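Local coordinates for SusD superfamily protein (Bacteroides fragilis NCTC 9343, PDB 3NQP) that probably binds glycans at the outer membrane, as SusD-family proteins do, for uptake through a partner transporter, at residues I392-E396 against G397-A401; W494-E497 against K498-N502; T106-S109 against D110-N114; T168-K171 against S172-K176. One frame throughout, in Å; residues are numbered along the deposited sequence.

Contact 1 (I392-E396 against G397-A401); sequences IANME and GDNAA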
# COMPACT_ATOMS: atom_id res chain seq x y z
N ILE A 392 11.53 0.00 -13.52
CA ILE A 392 11.59 -0.61 -14.86
C ILE A 392 12.85 -0.10 -15.59
O ILE A 392 13.60 -0.90 -16.18
CB ILE A 392 10.31 -0.31 -15.69
CG1 ILE A 392 9.10 -1.07 -15.10
CG2 ILE A 392 10.53 -0.69 -17.14
CD1 ILE A 392 7.65 -0.58 -15.61
N ALA A 393 13.10 1.22 -15.52
CA ALA A 393 14.29 1.83 -16.10
C ALA A 393 15.57 1.15 -15.60
O ALA A 393 16.47 0.79 -16.38
CB ALA A 393 14.33 3.39 -15.78
N ASN A 394 15.65 0.94 -14.30
CA ASN A 394 16.81 0.27 -13.74
C ASN A 394 16.98 -1.13 -14.37
O ASN A 394 18.10 -1.52 -14.68
CB ASN A 394 16.78 0.16 -12.20
CG ASN A 394 18.15 -0.09 -11.62
OD1 ASN A 394 19.15 0.28 -12.24
ND2 ASN A 394 18.21 -0.70 -10.42
N MSE A 395 15.88 -1.84 -14.61
CA MSE A 395 15.96 -3.17 -15.23
C MSE A 395 16.47 -3.08 -16.67
O MSE A 395 17.25 -3.93 -17.11
CB MSE A 395 14.62 -3.91 -15.23
CG MSE A 395 14.15 -4.41 -13.89
SE MSE A 395 15.28 -5.69 -13.08
CE MSE A 395 14.95 -7.24 -14.22
N GLU A 396 16.04 -2.06 -17.41
CA GLU A 396 16.46 -1.84 -18.80
C GLU A 396 17.90 -1.43 -18.93
O GLU A 396 18.54 -1.73 -19.93
CB GLU A 396 15.66 -0.71 -19.45
CG GLU A 396 14.21 -0.99 -19.70
CD GLU A 396 13.38 0.28 -20.07
OE1 GLU A 396 13.71 1.42 -19.69
OE2 GLU A 396 12.35 0.12 -20.71
N GLY A 397 18.40 -0.70 -17.94
CA GLY A 397 19.67 -0.02 -18.03
C GLY A 397 19.58 1.48 -18.37
O GLY A 397 20.60 2.08 -18.75
N ASP A 398 18.39 2.06 -18.25
CA ASP A 398 18.13 3.46 -18.60
C ASP A 398 18.41 4.29 -17.36
O ASP A 398 17.50 4.78 -16.64
CB ASP A 398 16.71 3.65 -19.10
CG ASP A 398 16.47 5.02 -19.76
OD1 ASP A 398 17.26 5.92 -19.54
OD2 ASP A 398 15.45 5.17 -20.44
N ASN A 399 19.69 4.42 -17.10
CA ASN A 399 20.15 5.11 -15.91
C ASN A 399 19.72 6.56 -15.84
O ASN A 399 19.44 7.07 -14.75
CB ASN A 399 21.65 4.91 -15.77
CG ASN A 399 22.00 3.42 -15.73
OD1 ASN A 399 21.35 2.67 -15.00
ND2 ASN A 399 22.91 2.96 -16.59
N ALA A 400 19.65 7.21 -16.99
CA ALA A 400 19.21 8.61 -17.05
C ALA A 400 17.74 8.69 -16.62
O ALA A 400 17.37 9.58 -15.85
CB ALA A 400 19.38 9.19 -18.46
N ALA A 401 16.91 7.72 -17.02
CA ALA A 401 15.48 7.73 -16.64
C ALA A 401 15.28 7.40 -15.14
O ALA A 401 14.40 7.98 -14.50
CB ALA A 401 14.61 6.75 -17.54
O HOH W 1 20.82 -0.15 -14.69
O HOH W 2 12.88 3.65 -19.07
O HOH W 3 14.50 3.14 -22.01

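Contact 2 (W494-E497 against K498-N502); sequences WPIE and KTMLN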
# COMPACT_ATOMS: atom_id res chain seq x y z
N TRP A 494 2.98 -16.39 3.43
CA TRP A 494 2.34 -16.50 4.72
C TRP A 494 1.67 -17.87 4.93
O TRP A 494 1.16 -18.50 3.96
CB TRP A 494 1.31 -15.38 4.88
CG TRP A 494 1.82 -13.97 4.84
CD1 TRP A 494 2.75 -13.45 4.00
CD2 TRP A 494 1.34 -12.88 5.64
NE1 TRP A 494 2.90 -12.09 4.23
CE2 TRP A 494 2.03 -11.73 5.23
CE3 TRP A 494 0.37 -12.77 6.65
CZ2 TRP A 494 1.80 -10.47 5.81
CZ3 TRP A 494 0.16 -11.53 7.24
CH2 TRP A 494 0.85 -10.40 6.81
N PRO A 495 1.72 -18.38 6.16
CA PRO A 495 1.10 -19.68 6.38
C PRO A 495 -0.40 -19.55 6.64
O PRO A 495 -0.90 -18.45 6.83
CB PRO A 495 1.79 -20.16 7.64
CG PRO A 495 2.01 -18.87 8.45
CD PRO A 495 2.19 -17.78 7.43
N ILE A 496 -1.11 -20.66 6.58
CA ILE A 496 -2.49 -20.69 7.02
C ILE A 496 -2.62 -21.47 8.35
O ILE A 496 -1.76 -22.30 8.70
CB ILE A 496 -3.41 -21.18 5.91
CG1 ILE A 496 -3.08 -22.61 5.53
CG2 ILE A 496 -3.29 -20.25 4.62
CD1 ILE A 496 -4.14 -23.20 4.61
N GLU A 497 -3.71 -21.18 9.07
CA GLU A 497 -3.97 -21.68 10.43
C GLU A 497 -4.16 -23.19 10.46
O GLU A 497 -4.89 -23.74 9.63
CB GLU A 497 -5.31 -21.15 11.03
CG GLU A 497 -5.64 -19.74 11.00
CD GLU A 497 -6.29 -19.36 9.70
OE1 GLU A 497 -5.51 -19.21 8.76
OE2 GLU A 497 -7.52 -19.22 9.61
N LYS A 498 -3.58 -23.81 11.48
CA LYS A 498 -3.77 -25.22 11.81
C LYS A 498 -5.25 -25.57 11.88
O LYS A 498 -5.65 -26.60 11.40
CB LYS A 498 -3.12 -25.54 13.17
CG LYS A 498 -3.06 -27.04 13.55
CD LYS A 498 -2.55 -27.25 15.00
CE LYS A 498 -2.33 -28.76 15.36
NZ LYS A 498 -1.09 -29.36 14.72
N THR A 499 -6.05 -24.72 12.51
CA THR A 499 -7.48 -25.04 12.69
C THR A 499 -8.16 -25.19 11.35
O THR A 499 -8.93 -26.14 11.15
CB THR A 499 -8.25 -23.98 13.53
OG1 THR A 499 -7.88 -22.67 13.10
CG2 THR A 499 -7.96 -24.14 15.00
N MSE A 500 -7.87 -24.28 10.42
CA MSE A 500 -8.41 -24.37 9.04
C MSE A 500 -7.94 -25.62 8.31
O MSE A 500 -8.71 -26.26 7.57
CB MSE A 500 -8.04 -23.13 8.22
CG MSE A 500 -9.19 -22.17 7.98
SE MSE A 500 -9.06 -21.11 6.34
CE MSE A 500 -7.17 -20.80 6.42
N LEU A 501 -6.67 -25.96 8.48
CA LEU A 501 -6.10 -27.17 7.89
C LEU A 501 -6.83 -28.39 8.43
O LEU A 501 -7.17 -29.28 7.67
CB LEU A 501 -4.59 -27.29 8.17
CG LEU A 501 -3.67 -26.35 7.39
CD1 LEU A 501 -2.19 -26.58 7.80
CD2 LEU A 501 -3.86 -26.52 5.86
N ASN A 502 -7.08 -28.42 9.74
CA ASN A 502 -7.79 -29.56 10.35
C ASN A 502 -9.25 -29.69 9.85
O ASN A 502 -9.70 -30.79 9.56
CB ASN A 502 -7.72 -29.50 11.90
CG ASN A 502 -6.28 -29.71 12.44
OD1 ASN A 502 -5.37 -30.07 11.68
ND2 ASN A 502 -6.08 -29.46 13.74

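Contact 3 (T106-S109 against D110-N114); sequences TYLS and DEMKN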
# COMPACT_ATOMS: atom_id res chain seq x y z
N THR A 106 -30.22 -6.86 -19.58
CA THR A 106 -30.79 -6.00 -20.62
C THR A 106 -31.32 -4.69 -20.06
O THR A 106 -31.74 -3.83 -20.82
CB THR A 106 -31.90 -6.74 -21.37
OG1 THR A 106 -32.93 -7.12 -20.45
CG2 THR A 106 -31.34 -7.98 -22.06
N TYR A 107 -31.28 -4.53 -18.74
CA TYR A 107 -31.79 -3.34 -18.06
C TYR A 107 -30.73 -2.26 -17.79
O TYR A 107 -31.02 -1.27 -17.15
CB TYR A 107 -32.43 -3.73 -16.72
CG TYR A 107 -31.52 -4.58 -15.84
CD1 TYR A 107 -30.58 -3.98 -14.99
CD2 TYR A 107 -31.59 -5.96 -15.87
CE1 TYR A 107 -29.75 -4.75 -14.21
CE2 TYR A 107 -30.77 -6.73 -15.08
CZ TYR A 107 -29.85 -6.12 -14.26
OH TYR A 107 -29.05 -6.90 -13.49
N LEU A 108 -29.49 -2.48 -18.22
CA LEU A 108 -28.44 -1.46 -18.18
C LEU A 108 -28.09 -1.06 -19.62
O LEU A 108 -28.10 -1.89 -20.54
CB LEU A 108 -27.16 -1.99 -17.49
CG LEU A 108 -27.28 -2.46 -16.04
CD1 LEU A 108 -25.96 -3.10 -15.54
CD2 LEU A 108 -27.74 -1.32 -15.15
N SER A 109 -27.73 0.19 -19.80
CA SER A 109 -27.10 0.61 -21.04
C SER A 109 -25.80 -0.19 -21.23
O SER A 109 -25.16 -0.64 -20.27
CB SER A 109 -26.79 2.12 -21.00
OG SER A 109 -25.82 2.42 -20.02
N ASP A 110 -25.42 -0.36 -22.48
CA ASP A 110 -24.13 -0.95 -22.77
C ASP A 110 -22.99 -0.23 -22.05
O ASP A 110 -22.10 -0.90 -21.53
CB ASP A 110 -23.84 -0.93 -24.26
CG ASP A 110 -24.81 -1.79 -25.07
OD1 ASP A 110 -25.67 -2.52 -24.53
OD2 ASP A 110 -24.68 -1.68 -26.29
N GLU A 111 -23.01 1.10 -22.04
CA GLU A 111 -21.95 1.92 -21.40
C GLU A 111 -21.82 1.66 -19.91
O GLU A 111 -20.73 1.46 -19.42
CB GLU A 111 -22.19 3.43 -21.60
CG GLU A 111 -21.81 3.91 -23.02
CD GLU A 111 -22.84 3.49 -24.06
OE1 GLU A 111 -24.02 3.29 -23.70
OE2 GLU A 111 -22.48 3.40 -25.23
N MSE A 112 -22.95 1.65 -19.19
CA MSE A 112 -22.91 1.41 -17.76
C MSE A 112 -22.55 -0.04 -17.45
O MSE A 112 -21.77 -0.30 -16.54
CB MSE A 112 -24.25 1.77 -17.11
CG MSE A 112 -24.26 1.53 -15.58
SE MSE A 112 -25.89 2.14 -14.76
CE MSE A 112 -25.71 4.05 -14.85
N LYS A 113 -23.12 -0.98 -18.20
CA LYS A 113 -22.78 -2.39 -18.01
C LYS A 113 -21.25 -2.60 -18.18
O LYS A 113 -20.62 -3.27 -17.37
CB LYS A 113 -23.55 -3.25 -19.00
CG LYS A 113 -23.27 -4.74 -18.91
CD LYS A 113 -23.70 -5.48 -20.16
CE LYS A 113 -25.17 -5.67 -20.25
NZ LYS A 113 -25.56 -6.60 -21.38
N ASN A 114 -20.69 -2.05 -19.26
CA ASN A 114 -19.29 -2.23 -19.57
C ASN A 114 -18.43 -1.53 -18.50
O ASN A 114 -17.39 -2.05 -18.11
CB ASN A 114 -18.97 -1.69 -20.96
CG ASN A 114 -19.50 -2.54 -22.07
OD1 ASN A 114 -19.86 -3.70 -21.86
ND2 ASN A 114 -19.56 -1.97 -23.25
O HOH W 4 -27.02 -3.40 -22.61

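Contact 4 (T168-K171 against S172-K176); sequences TQIK and SDLNK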
# COMPACT_ATOMS: atom_id res chain seq x y z
N THR A 168 -2.43 -16.60 -13.91
CA THR A 168 -3.13 -16.69 -15.20
C THR A 168 -4.50 -16.02 -15.10
O THR A 168 -4.89 -15.26 -15.99
CB THR A 168 -3.19 -18.14 -15.69
OG1 THR A 168 -1.85 -18.55 -15.95
CG2 THR A 168 -4.03 -18.30 -16.95
N GLN A 169 -5.20 -16.25 -13.98
CA GLN A 169 -6.51 -15.71 -13.78
C GLN A 169 -6.47 -14.22 -13.56
O GLN A 169 -7.31 -13.48 -14.08
CB GLN A 169 -7.17 -16.33 -12.55
CG GLN A 169 -8.62 -15.83 -12.33
CD GLN A 169 -9.54 -16.17 -13.49
OE1 GLN A 169 -9.45 -17.24 -14.07
NE2 GLN A 169 -10.45 -15.25 -13.81
N ILE A 170 -5.50 -13.80 -12.74
CA ILE A 170 -5.31 -12.38 -12.49
C ILE A 170 -5.15 -11.65 -13.84
O ILE A 170 -5.78 -10.65 -14.11
CB ILE A 170 -4.11 -12.12 -11.59
CG1 ILE A 170 -4.40 -12.52 -10.14
CG2 ILE A 170 -3.74 -10.69 -11.63
CD1 ILE A 170 -3.12 -12.51 -9.24
N LYS A 171 -4.26 -12.15 -14.68
CA LYS A 171 -3.98 -11.47 -15.94
C LYS A 171 -5.18 -11.56 -16.91
O LYS A 171 -5.49 -10.60 -17.62
CB LYS A 171 -2.69 -12.04 -16.55
CG LYS A 171 -1.41 -11.54 -15.79
CD LYS A 171 -0.11 -12.16 -16.28
CE LYS A 171 1.15 -11.59 -15.60
NZ LYS A 171 2.40 -12.33 -16.03
N SER A 172 -5.89 -12.69 -16.93
CA SER A 172 -7.11 -12.77 -17.73
C SER A 172 -8.11 -11.70 -17.30
O SER A 172 -8.68 -10.98 -18.13
CB SER A 172 -7.72 -14.15 -17.58
OG SER A 172 -8.94 -14.19 -18.27
N ASP A 173 -8.26 -11.54 -15.98
CA ASP A 173 -9.16 -10.52 -15.42
C ASP A 173 -8.74 -9.10 -15.71
O ASP A 173 -9.59 -8.25 -15.95
CB ASP A 173 -9.40 -10.72 -13.90
CG ASP A 173 -10.33 -11.90 -13.61
OD1 ASP A 173 -11.03 -12.35 -14.55
OD2 ASP A 173 -10.35 -12.37 -12.45
N LEU A 174 -7.44 -8.84 -15.71
CA LEU A 174 -7.00 -7.49 -16.02
C LEU A 174 -7.31 -7.17 -17.49
O LEU A 174 -7.77 -6.07 -17.82
CB LEU A 174 -5.51 -7.34 -15.76
CG LEU A 174 -5.12 -7.33 -14.27
CD1 LEU A 174 -3.59 -7.53 -14.08
CD2 LEU A 174 -5.60 -6.06 -13.58
N ASN A 175 -7.04 -8.12 -18.38
CA ASN A 175 -7.35 -7.92 -19.80
C ASN A 175 -8.84 -7.73 -20.05
O ASN A 175 -9.21 -6.92 -20.86
CB ASN A 175 -6.84 -9.07 -20.68
CG ASN A 175 -5.31 -9.05 -20.87
OD1 ASN A 175 -4.64 -8.02 -20.68
ND2 ASN A 175 -4.77 -10.19 -21.27
N LYS A 176 -9.69 -8.50 -19.38
CA LYS A 176 -11.13 -8.36 -19.52
C LYS A 176 -11.56 -6.97 -19.00
O LYS A 176 -12.38 -6.32 -19.61
CB LYS A 176 -11.85 -9.46 -18.79
CG LYS A 176 -13.21 -9.83 -19.37
CD LYS A 176 -13.15 -10.52 -20.71
CE LYS A 176 -14.53 -11.15 -21.05
NZ LYS A 176 -14.97 -10.89 -22.45
O HOH W 5 -3.43 -8.92 -18.47

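Contact 1 (I392-E396 against G397-A401)
Ala393 O takes two backbone donors as the chain leaves helix 382-396. Gly397 N reaches it at 2.9 Å, nearly along the C=O axis, while Asp398 N comes from above the carbonyl plane at 3.0 Å with an N-H...O angle of 152°. Gly397 N also gives a weak second bond to Asn394 O. Asp398 N to Ala393 O and this weak bond are the pair that defines a Schellman motif, with Gly397, at positive phi, as its C-prime residue. The next helix follows at once, N-capped by Asp398, whose OD1 receives Ala401 N at 3.1 Å from above the carboxylate plane. With chi1 at -168°, CG of Asp398 turned from its N, the carboxylate lies alongside that of Glu396, the two pointing the same way. Their nearest oxygens, Glu396 OE1 and Asp398 OD2, stay 4.2 Å apart, and two waters bridge them, one 2.7 Å from Asp398 OD2 and 3.0 Å from Glu396 OE1. Glu396 OE2 turns to Lys233 in a salt bridge, probably easing the charge crowding. Another water joins Asn394 OD1 to Asn399 OD1; the Asn394 amide is also held by Asn434, Glu435 and Phe431 O. Ala393 CB packs against Ala401 CB at 3.8 Å, joining the two helices.

Contact 2 (W494-E497 against K498-N502)
The Met500 side chain, a selenomethionine, lies obliquely across the carboxylate end of Glu497, its CE methyl 3.3 Å from Glu497 OE1 and 3.6 Å from OE2 of the same group. Glu497 gets there by folding back: the chain bends sharply at chi2 (85°) and brings its carboxylate against the CE methyl. The contact is one of van der Waals touch; OE2 accepts from the backbone N of Lys84. The same CE methyl also meets Ile496 CB at 3.8 Å. Ile496 turns its CD1 to Leu501 CD2, 3.6 Å away, the two side chains crossing at about a right angle. Ile496 also rests on Tyr135 of helix 110-135, and Leu501 on Gln509. In the backbone, Leu501 N bonds to Glu497 O at 3.1 Å, with the donor in the carbonyl plane, and Leu501 CG sits against that same oxygen. Lys498 makes a salt bridge with Glu77 through NZ. Glu497 is at the N-cap position of the short helix 498-503, and Ile496 with Leu501, N' with N4, forms a hydrophobic staple across the start of the helix.

Contact 3 (T106-S109 against D110-N114)
Lys113 N donates to Ser109 O at 2.9 Å, nearly straight (167°), the first backbone bond of helix 110-135. Lys113 CB packs close to the same oxygen, at 3.3 Å. One residue earlier, Met112 N gives its hydrogen to the hydroxyl of Ser109, 3.1 Å from OG at an angle of 162°, so the serine covers a backbone N-H that has no preceding helical turn to supply a carbonyl. The hydroxyl reaches it because OG lies between the backbone N and the carbonyl carbon (chi1 65°), and it also touches Met112 CB at 3.4 Å. A water spans the turn, 2.8 Å from Leu108 O and a short 2.5 Å from Asp110 OD1, giving a hydrogen to each and tying the last loop carbonyl before the cap to the first acidic side chain of the helix.

Inward, Leu108 meets the helix with both methyls. Its CD2 comes to 3.9 Å from the selenium of Met112, a selenomethionine, the two side chains crossing at about a right angle, and its CD1 lies over Lys113 CA. Leu108 and Met112 both reach Glu21 on helix 21-37, while Leu108 and Lys113 share Val102 of helix 89-102. The lysine chain bends at chi3, and its NZ bonds to Ala105 O in the preceding loop and more weakly to Thr103 O. Acidic Asp110 and Glu111 stand in the first turn, where they would be expected to interact favourably with the positive end of the helix dipole. Together these features make a classic serine N-cap, with Leu108 packed on Met112 beside it, opening the long helix of the SusD-like N-terminal region.

Contact 4 (T168-K171 against S172-K176)
Ile170 and Leu174 lie side by side on the buried face of helix 163-181, pointing the same way, with Ile170 CG2 4.0 Å from Leu174 CD1. Leu174 CG also presses on Ile170 O at 3.4 Å. Ile170 touches Tyr128 and Leu174 touches Ala125 of helix 110-135, and Leu206, Met207 and Val210 of helix 200-216 receive Leu174. Also covered is Asp173, which Gln169 meets from one turn earlier: NE2 donates to Asp173 OD2 at 3.2 Å, almost straight (170°). The acceptor lies in the amide plane of Gln169, but the bond arrives from above the carboxylate, the two planes being 68° apart. A bend at chi2 (61°) swings the amide forward along the helix. Asp173 OD2 also pairs with Arg124, so the carboxylate is held both from its own helix and from helix 110-135.

Ser172 and Asn175 make the looser, solvent-exposed part, where a water bridges Lys171 O, at 2.8 Å, to Asn175 OD1, the second bond being weak. Lys171 is a separate tie, extended to Asp228 and Thr214, with a cation-pi contact to Tyr211. Regular i to i+4 backbone bonding and an apolar inner stripe mark an amphipathic helix of the SusD-like N-terminal region.

All four contacts are local, made within a helix, at a helix start, or at the junction of two helices, and none touches another. Contacts 3 and 4 are the closest pair, their nearest atoms about 7 Å apart and centres 22 Å. Helix 110-135, which contact 3 opens, later supplies Arg124, Ala125 and Tyr128 to contact 4, and its far end carries Tyr135 to Ile496 of contact 2. Contact 4 in turn reaches contact 1 through neighbouring helices: Lys171 bonds to residues of helices 200-216 and 228-241, against which Ile392 and Met395 pack. Centres of contacts 1 and 4 are 27 Å apart, those of contacts 2 and 4 28 Å. Contacts 1 and 3 are far apart, at 43 Å between centres.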